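PDB 6EEW: aromatic-L-amino-acid decarboxylase from Catharanthus roseus, which catalyses the pyridoxal 5'-phosphate-dependent decarboxylation of L-tryptophan to tryptamine and of 5-hydroxy-L-tryptophan to serotonin. Local coordinates for residues Glu406-Arg409 with Glu415-Val418; Ala401-Glu406 with His481-Trp486. All coordinates share one frame; numbering follows the deposited sequence. Where two conformers were deposited one is given.

How the contacts relate
Both contacts start from the C-terminal end of helix 375-409 and share Glu406, and their centres lie 11 Å apart. Contact 1 joins the last turn of that helix to strand 414-416, which follows it in the chain; contact 2, one turn earlier, sets it beside helix 479-496. Trp407 and Val408 carry the packing from one to the other: CZ3 of Trp407 lies 3.4 Å from CG1 of Val482, and CG2 of Val408 is 3.9 Å from CZ3 of Trp486. Contact 1 lies away from the known substrate and cofactor residues. In contact 2 the side chain of Val482 comes to about 11 Å from that of Pro102, an L-tryptophan-binding residue, and about 9 Å from a bound calcium ion.

Contact 1 (Glu406-Arg409 with Glu415-Val418)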
ATOM      1  N   GLU A 406      37.073  -5.357  -7.563  1.00 72.15           N
ATOM      2  CA  GLU A 406      38.511  -5.347  -7.821  1.00 72.49           C
ATOM      3  C   GLU A 406      39.246  -6.218  -6.814  1.00 68.42           C
ATOM      4  O   GLU A 406      40.119  -7.010  -7.186  1.00 65.12           O
ATOM      5  CB  GLU A 406      39.016  -3.910  -7.770  1.00 71.38           C
ATOM      6  CG  GLU A 406      38.348  -3.014  -8.794  1.00 78.65           C
ATOM      7  CD  GLU A 406      38.726  -1.555  -8.625  1.00 86.00           C
ATOM      8  OE1 GLU A 406      39.707  -1.270  -7.908  1.00 90.94           O
ATOM      9  OE2 GLU A 406      38.037  -0.692  -9.209  1.00 87.32           O
ATOM     10  N   TRP A 407      38.870  -6.120  -5.536  1.00 70.69           N
ATOM     11  CA  TRP A 407      39.439  -7.014  -4.529  1.00 70.66           C
ATOM     12  C   TRP A 407      39.219  -8.477  -4.909  1.00 71.06           C
ATOM     13  O   TRP A 407      40.153  -9.288  -4.878  1.00 74.89           O
ATOM     14  CB  TRP A 407      38.819  -6.733  -3.156  1.00 68.46           C
ATOM     15  CG  TRP A 407      39.132  -5.388  -2.607  1.00 66.11           C
ATOM     16  CD1 TRP A 407      40.195  -4.600  -2.922  1.00 71.58           C
ATOM     17  CD2 TRP A 407      38.357  -4.660  -1.652  1.00 59.97           C
ATOM     18  NE1 TRP A 407      40.138  -3.424  -2.213  1.00 72.18           N
ATOM     19  CE2 TRP A 407      39.015  -3.434  -1.432  1.00 63.51           C
ATOM     20  CE3 TRP A 407      37.167  -4.922  -0.963  1.00 65.47           C
ATOM     21  CZ2 TRP A 407      38.531  -2.473  -0.548  1.00 66.93           C
ATOM     22  CZ3 TRP A 407      36.684  -3.968  -0.086  1.00 66.62           C
ATOM     23  CH2 TRP A 407      37.363  -2.756   0.114  1.00 65.41           C
ATOM     24  N   VAL A 408      37.986  -8.832  -5.280  1.00 64.31           N
ATOM     25  CA  VAL A 408      37.690 -10.227  -5.605  1.00 60.09           C
ATOM     26  C   VAL A 408      38.537 -10.710  -6.776  1.00 58.31           C
ATOM     27  O   VAL A 408      39.074 -11.827  -6.751  1.00 55.45           O
ATOM     28  CB  VAL A 408      36.189 -10.411  -5.892  1.00 64.46           C
ATOM     29  CG1 VAL A 408      35.937 -11.794  -6.472  1.00 65.68           C
ATOM     30  CG2 VAL A 408      35.375 -10.215  -4.619  1.00 67.72           C
ATOM     31  N   ARG A 409      38.681  -9.881  -7.818  1.00 62.45           N
ATOM     32  CA  ARG A 409      39.481 -10.294  -8.973  1.00 68.39           C
ATOM     33  C   ARG A 409      40.940 -10.508  -8.604  1.00 70.19           C
ATOM     34  O   ARG A 409      41.641 -11.267  -9.283  1.00 76.75           O
ATOM     35  CB  ARG A 409      39.375  -9.282 -10.112  1.00 69.54           C
ATOM     36  CG  ARG A 409      37.991  -9.193 -10.733  1.00 64.42           C
ATOM     37  CD  ARG A 409      37.998  -8.267 -11.942  1.00 65.14           C
ATOM     38  NE  ARG A 409      36.666  -8.068 -12.502  1.00 66.82           N
ATOM     39  CZ  ARG A 409      36.074  -8.918 -13.335  1.00 64.21           C
ATOM     40  NH1 ARG A 409      36.703 -10.026 -13.708  1.00 63.15           N
ATOM     41  NH2 ARG A 409      34.854  -8.659 -13.796  1.00 60.09           N
ATOM     42  N   GLU A 415      35.958 -15.890  -8.597  1.00 62.31           N
ATOM     43  CA  GLU A 415      35.678 -15.423  -9.943  1.00 60.81           C
ATOM     44  C   GLU A 415      34.429 -14.568  -9.896  1.00 58.88           C
ATOM     45  O   GLU A 415      33.503 -14.852  -9.128  1.00 65.40           O
ATOM     46  CB  GLU A 415      35.497 -16.603 -10.908  1.00 66.57           C
ATOM     47  CG  GLU A 415      34.113 -17.242 -10.903  1.00 68.14           C
ATOM     48  CD  GLU A 415      33.967 -18.313 -11.977  1.00 75.53           C
ATOM     49  OE1 GLU A 415      34.999 -18.775 -12.513  1.00 81.11           O
ATOM     50  OE2 GLU A 415      32.823 -18.688 -12.296  1.00 76.59           O
ATOM     51  N   ILE A 416      34.418 -13.523 -10.716  1.00 54.82           N
ATOM     52  CA  ILE A 416      33.219 -12.722 -10.926  1.00 57.94           C
ATOM     53  C   ILE A 416      32.380 -13.417 -11.991  1.00 64.16           C
ATOM     54  O   ILE A 416      32.835 -13.605 -13.124  1.00 69.63           O
ATOM     55  CB  ILE A 416      33.573 -11.286 -11.342  1.00 56.23           C
ATOM     56  CG1 ILE A 416      34.565 -10.661 -10.357  1.00 61.45           C
ATOM     57  CG2 ILE A 416      32.313 -10.443 -11.402  1.00 50.79           C
ATOM     58  CD1 ILE A 416      34.008 -10.464  -8.960  1.00 67.96           C
ATOM     59  N   VAL A 417      31.144 -13.775 -11.636  1.00 62.55           N
ATOM     60  CA  VAL A 417      30.334 -14.640 -12.489  1.00 57.67           C
ATOM     61  C   VAL A 417      29.710 -13.865 -13.645  1.00 50.34           C
ATOM     62  O   VAL A 417      29.606 -14.378 -14.764  1.00 51.53           O
ATOM     63  CB  VAL A 417      29.260 -15.337 -11.637  1.00 57.56           C
ATOM     64  CG1 VAL A 417      28.353 -16.184 -12.513  1.00 55.53           C
ATOM     65  CG2 VAL A 417      29.914 -16.180 -10.547  1.00 61.01           C
ATOM     66  N   VAL A 418      29.297 -12.624 -13.407  1.00 42.25           N
ATOM     67  CA  VAL A 418      28.640 -11.807 -14.424  1.00 44.09           C
ATOM     68  C   VAL A 418      29.050 -10.362 -14.184  1.00 51.00           C
ATOM     69  O   VAL A 418      29.401 -10.009 -13.052  1.00 58.23           O
ATOM     70  CB  VAL A 418      27.113 -11.971 -14.367  1.00 48.28           C
ATOM     71  CG1 VAL A 418      26.714 -13.333 -14.885  1.00 51.29           C
ATOM     72  CG2 VAL A 418      26.621 -11.782 -12.931  1.00 40.91           C
TER
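Ile416 packs its end against the buried side chain of Val408. CD1 of Ile416 reaches the CG1 methyl of Val408 at 3.4 Å, tighter than usual for two carbons, and also touches the valine CB at 3.8 Å. The second torsion of Ile416 (chi2 -65°) bends the end of its chain toward the helix, while Val408 offers CG1, the methyl anti to its backbone N (chi1 170°). Val408 also touches Trp486 of helix 479-496, and Ile416 touches Phe427 of the neighbouring strand.

Arg409 supplies the second kind of contact, a flat cation laid over aliphatic carbon. One guanidinium face covers Ile416, with CG1 3.8 Å above the plane and over its centre; lower on the same chain, Arg409 CG lies 3.7 Å from Ile416 CG1. The arginine chain is extended from CG to NE and passes Ile416 at about a right angle. Its charge is met by Glu405 one turn back, in a salt bridge from NH2, which should limit rotation of the group above the isoleucine. Cutting Ile416 back to an alanine would probably open a gap beside Val408 and take CG1 from over the centre of the guanidinium, with CB alone of this side chain still near it.

No hydrogen bond crosses between the segments, and 182 Å² is buried. The chain turns back within a few residues, from the end of helix 375-409 to strand 414-416, whose Glu415 pairs with Arg428 through the backbone. Here the end of a long helix packs against the outer strand of a four-stranded antiparallel sheet, an alpha/beta layer of the C-terminal region in this PLP-dependent decarboxylase.

Contact 2 (Ala401-Glu406 with His481-Trp486); sequences AKMFEE and HVRRVW. Unlike the reference sequence in segment 401-406: Ala401 (reference Gly).
Phe404 and Trp486 bring their rings together obliquely, the planes at 85° and the phenyl centroid 5.6 Å from that of the indole six-membered ring. CE1 of Phe404 makes the touch, 3.8 Å from CE3 of Trp486. The phenyl ring also meets Val482 obliquely, CD1 lying 3.9 Å from the valine CG1, and Phe427 of strand 424-429 adds an edge-to-face contact. Trp486 has a second aromatic neighbour in Trp407, with ring planes at about 15°. The third flat group is the guanidinium of Arg483, modelled in two conformers; in the one described SD of Met403 lies over one face, 4.1 Å from NH2, a contact that is therefore tentative. The salt-bridge partner of that nitrogen is Glu479.

These side chains join two nearly parallel helices of the C-terminal region; the axes of segments 401-406 and 481-486 approach to 10.5 Å and cross at -25°. Helix 479-496 packs along helix 375-409, which also packs on strand 424-429 of the four-stranded antiparallel sheet through Ala401 and Phe404.

The CB of Phe404 does not face the neighbouring helix; with CG anti to the backbone N (chi1 178°) the ring swings across to it. Val482 does point at helix 375-409, and its CG1 methyl contacts both CB and CD1 of Phe404. The interface has no hydrogen bonds between the segments and buries 268 Å².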
ATOM      1  N   ALA A 401      31.163  -0.824  -4.545  1.00 50.33           N
ATOM      2  CA  ALA A 401      30.996  -2.118  -5.201  1.00 51.80           C
ATOM      3  C   ALA A 401      32.114  -2.397  -6.206  1.00 58.27           C
ATOM      4  O   ALA A 401      32.613  -3.523  -6.291  1.00 61.68           O
ATOM      5  CB  ALA A 401      29.634  -2.182  -5.886  1.00 47.70           C
ATOM      6  N   LYS A 402      32.491  -1.396  -7.005  1.00 65.17           N
ATOM      7  CA  LYS A 402      33.598  -1.565  -7.946  1.00 61.38           C
ATOM      8  C   LYS A 402      34.877  -1.929  -7.209  1.00 56.53           C
ATOM      9  O   LYS A 402      35.637  -2.808  -7.640  1.00 55.69           O
ATOM     10  CB  LYS A 402      33.778  -0.281  -8.755  1.00 62.15           C
ATOM     11  CG  LYS A 402      34.646  -0.389  -9.998  1.00 66.27           C
ATOM     12  CD  LYS A 402      34.622   0.935 -10.757  1.00 69.51           C
ATOM     13  CE  LYS A 402      35.423   0.879 -12.056  1.00 70.94           C
ATOM     14  NZ  LYS A 402      36.868   0.673 -11.807  1.00 69.91           N
ATOM     15  N   MET A 403      35.138  -1.243  -6.098  1.00 59.92           N
ATOM     16  CA  MET A 403      36.278  -1.566  -5.247  1.00 61.93           C
ATOM     17  C   MET A 403      36.219  -3.018  -4.773  1.00 58.94           C
ATOM     18  O   MET A 403      37.229  -3.737  -4.807  1.00 54.45           O
ATOM     19  CB  MET A 403      36.296  -0.587  -4.073  1.00 69.77           C
ATOM     20  CG  MET A 403      37.469  -0.663  -3.131  1.00 83.19           C
ATOM     21  SD  MET A 403      37.325   0.647  -1.887  1.00 91.43           S
ATOM     22  CE  MET A 403      35.842   0.143  -1.011  1.00 87.03           C
ATOM     23  N   PHE A 404      35.042  -3.464  -4.303  1.00 53.80           N
ATOM     24  CA  PHE A 404      34.926  -4.851  -3.845  1.00 54.66           C
ATOM     25  C   PHE A 404      35.167  -5.840  -4.981  1.00 57.46           C
ATOM     26  O   PHE A 404      35.809  -6.883  -4.786  1.00 61.29           O
ATOM     27  CB  PHE A 404      33.558  -5.119  -3.218  1.00 54.85           C
ATOM     28  CG  PHE A 404      33.388  -6.547  -2.787  1.00 53.06           C
ATOM     29  CD1 PHE A 404      33.794  -6.952  -1.526  1.00 51.74           C
ATOM     30  CD2 PHE A 404      32.874  -7.500  -3.664  1.00 54.25           C
ATOM     31  CE1 PHE A 404      33.672  -8.267  -1.134  1.00 57.14           C
ATOM     32  CE2 PHE A 404      32.750  -8.820  -3.280  1.00 57.14           C
ATOM     33  CZ  PHE A 404      33.143  -9.206  -2.009  1.00 59.40           C
ATOM     34  N   GLU A 405      34.642  -5.539  -6.171  1.00 57.72           N
ATOM     35  CA  GLU A 405      34.889  -6.399  -7.323  1.00 60.38           C
ATOM     36  C   GLU A 405      36.378  -6.494  -7.616  1.00 68.45           C
ATOM     37  O   GLU A 405      36.906  -7.583  -7.873  1.00 70.69           O
ATOM     38  CB  GLU A 405      34.159  -5.854  -8.549  1.00 56.38           C
ATOM     39  CG  GLU A 405      34.517  -6.584  -9.830  1.00 59.84           C
ATOM     40  CD  GLU A 405      34.025  -5.861 -11.065  1.00 63.55           C
ATOM     41  OE1 GLU A 405      33.571  -4.701 -10.939  1.00 67.23           O
ATOM     42  OE2 GLU A 405      34.094  -6.454 -12.161  1.00 67.59           O
ATOM     43  N   GLU A 406      37.073  -5.357  -7.563  1.00 72.15           N
ATOM     44  CA  GLU A 406      38.511  -5.347  -7.821  1.00 72.49           C
ATOM     45  C   GLU A 406      39.246  -6.218  -6.814  1.00 68.42           C
ATOM     46  O   GLU A 406      40.119  -7.010  -7.186  1.00 65.12           O
ATOM     47  CB  GLU A 406      39.016  -3.910  -7.770  1.00 71.38           C
ATOM     48  CG  GLU A 406      38.348  -3.014  -8.794  1.00 78.65           C
ATOM     49  CD  GLU A 406      38.726  -1.555  -8.625  1.00 86.00           C
ATOM     50  OE1 GLU A 406      39.707  -1.270  -7.908  1.00 90.94           O
ATOM     51  OE2 GLU A 406      38.037  -0.692  -9.209  1.00 87.32           O
ATOM     52  N   HIS A 481      33.568  -0.888   6.248  1.00 64.12           N
ATOM     53  CA  HIS A 481      32.688  -2.041   6.384  1.00 60.46           C
ATOM     54  C   HIS A 481      32.922  -3.036   5.258  1.00 65.72           C
ATOM     55  O   HIS A 481      33.017  -4.248   5.489  1.00 66.77           O
ATOM     56  CB  HIS A 481      31.227  -1.603   6.413  1.00 66.31           C
ATOM     57  CG  HIS A 481      30.857  -0.830   7.635  1.00 63.51           C
ATOM     58  ND1 HIS A 481      30.501   0.501   7.596  1.00 60.57           N
ATOM     59  CD2 HIS A 481      30.786  -1.202   8.935  1.00 64.23           C
ATOM     60  CE1 HIS A 481      30.229   0.917   8.820  1.00 63.18           C
ATOM     61  NE2 HIS A 481      30.395  -0.097   9.652  1.00 64.54           N
ATOM     62  N   VAL A 482      33.000  -2.542   4.023  1.00 69.06           N
ATOM     63  CA  VAL A 482      33.247  -3.432   2.895  1.00 66.08           C
ATOM     64  C   VAL A 482      34.615  -4.074   3.030  1.00 61.46           C
ATOM     65  O   VAL A 482      34.780  -5.276   2.768  1.00 58.15           O
ATOM     66  CB  VAL A 482      33.102  -2.673   1.562  1.00 66.16           C
ATOM     67  CG1 VAL A 482      33.349  -3.608   0.378  1.00 67.16           C
ATOM     68  CG2 VAL A 482      31.735  -2.061   1.469  1.00 59.43           C
ATOM     69  N   ARG A 483      35.616  -3.286   3.443  0.51 63.09           N
ATOM     70  CA  ARG A 483      36.947  -3.845   3.665  0.51 67.02           C
ATOM     71  C   ARG A 483      36.898  -5.002   4.656  0.51 70.99           C
ATOM     72  O   ARG A 483      37.501  -6.058   4.428  0.51 74.01           O
ATOM     73  CB  ARG A 483      37.906  -2.759   4.156  0.51 69.12           C
ATOM     74  CG  ARG A 483      38.201  -1.687   3.128  0.51 68.45           C
ATOM     75  CD  ARG A 483      39.024  -0.559   3.712  0.51 65.63           C
ATOM     76  NE  ARG A 483      39.299   0.470   2.713  0.51 62.80           N
ATOM     77  CZ  ARG A 483      40.135   0.307   1.692  0.51 64.95           C
ATOM     78  NH1 ARG A 483      40.769  -0.847   1.530  0.51 63.18           N
ATOM     79  NH2 ARG A 483      40.338   1.298   0.835  0.51 67.58           N
ATOM     80  N   ARG A 484      36.178  -4.823   5.766  1.00 72.76           N
ATOM     81  CA  ARG A 484      36.130  -5.869   6.781  1.00 74.61           C
ATOM     82  C   ARG A 484      35.327  -7.077   6.314  1.00 68.55           C
ATOM     83  O   ARG A 484      35.669  -8.213   6.658  1.00 66.88           O
ATOM     84  CB  ARG A 484      35.557  -5.332   8.088  1.00 79.53           C
ATOM     85  CG  ARG A 484      36.367  -4.209   8.717  1.00 87.34           C
ATOM     86  CD  ARG A 484      35.933  -4.018  10.163  1.00 98.88           C
ATOM     87  NE  ARG A 484      34.496  -3.791  10.288  1.00104.54           N
ATOM     88  CZ  ARG A 484      33.860  -3.648  11.447  1.00107.58           C
ATOM     89  NH1 ARG A 484      34.537  -3.706  12.586  1.00109.32           N
ATOM     90  NH2 ARG A 484      32.547  -3.450  11.468  1.00107.97           N
ATOM     91  N   VAL A 485      34.272  -6.864   5.528  1.00 61.53           N
ATOM     92  CA  VAL A 485      33.553  -8.004   4.966  1.00 58.89           C
ATOM     93  C   VAL A 485      34.478  -8.821   4.078  1.00 60.53           C
ATOM     94  O   VAL A 485      34.496 -10.054   4.134  1.00 62.62           O
ATOM     95  CB  VAL A 485      32.313  -7.544   4.185  1.00 56.92           C
ATOM     96  CG1 VAL A 485      31.772  -8.710   3.374  1.00 61.69           C
ATOM     97  CG2 VAL A 485      31.243  -7.044   5.132  1.00 59.52           C
ATOM     98  N   TRP A 486      35.242  -8.145   3.223  1.00 63.97           N
ATOM     99  CA  TRP A 486      36.168  -8.867   2.355  1.00 67.00           C
ATOM    100  C   TRP A 486      37.228  -9.605   3.169  1.00 69.44           C
ATOM    101  O   TRP A 486      37.562 -10.762   2.873  1.00 73.03           O
ATOM    102  CB  TRP A 486      36.802  -7.902   1.358  1.00 67.53           C
ATOM    103  CG  TRP A 486      37.839  -8.533   0.516  1.00 73.17           C
ATOM    104  CD1 TRP A 486      39.135  -8.131   0.363  1.00 73.12           C
ATOM    105  CD2 TRP A 486      37.691  -9.722  -0.264  1.00 72.52           C
ATOM    106  NE1 TRP A 486      39.792  -8.975  -0.495  1.00 70.54           N
ATOM    107  CE2 TRP A 486      38.931  -9.965  -0.891  1.00 71.10           C
ATOM    108  CE3 TRP A 486      36.626 -10.596  -0.507  1.00 68.70           C
ATOM    109  CZ2 TRP A 486      39.138 -11.046  -1.743  1.00 72.54           C
ATOM    110  CZ3 TRP A 486      36.831 -11.668  -1.355  1.00 70.48           C
ATOM    111  CH2 TRP A 486      38.081 -11.888  -1.959  1.00 73.25           C
TER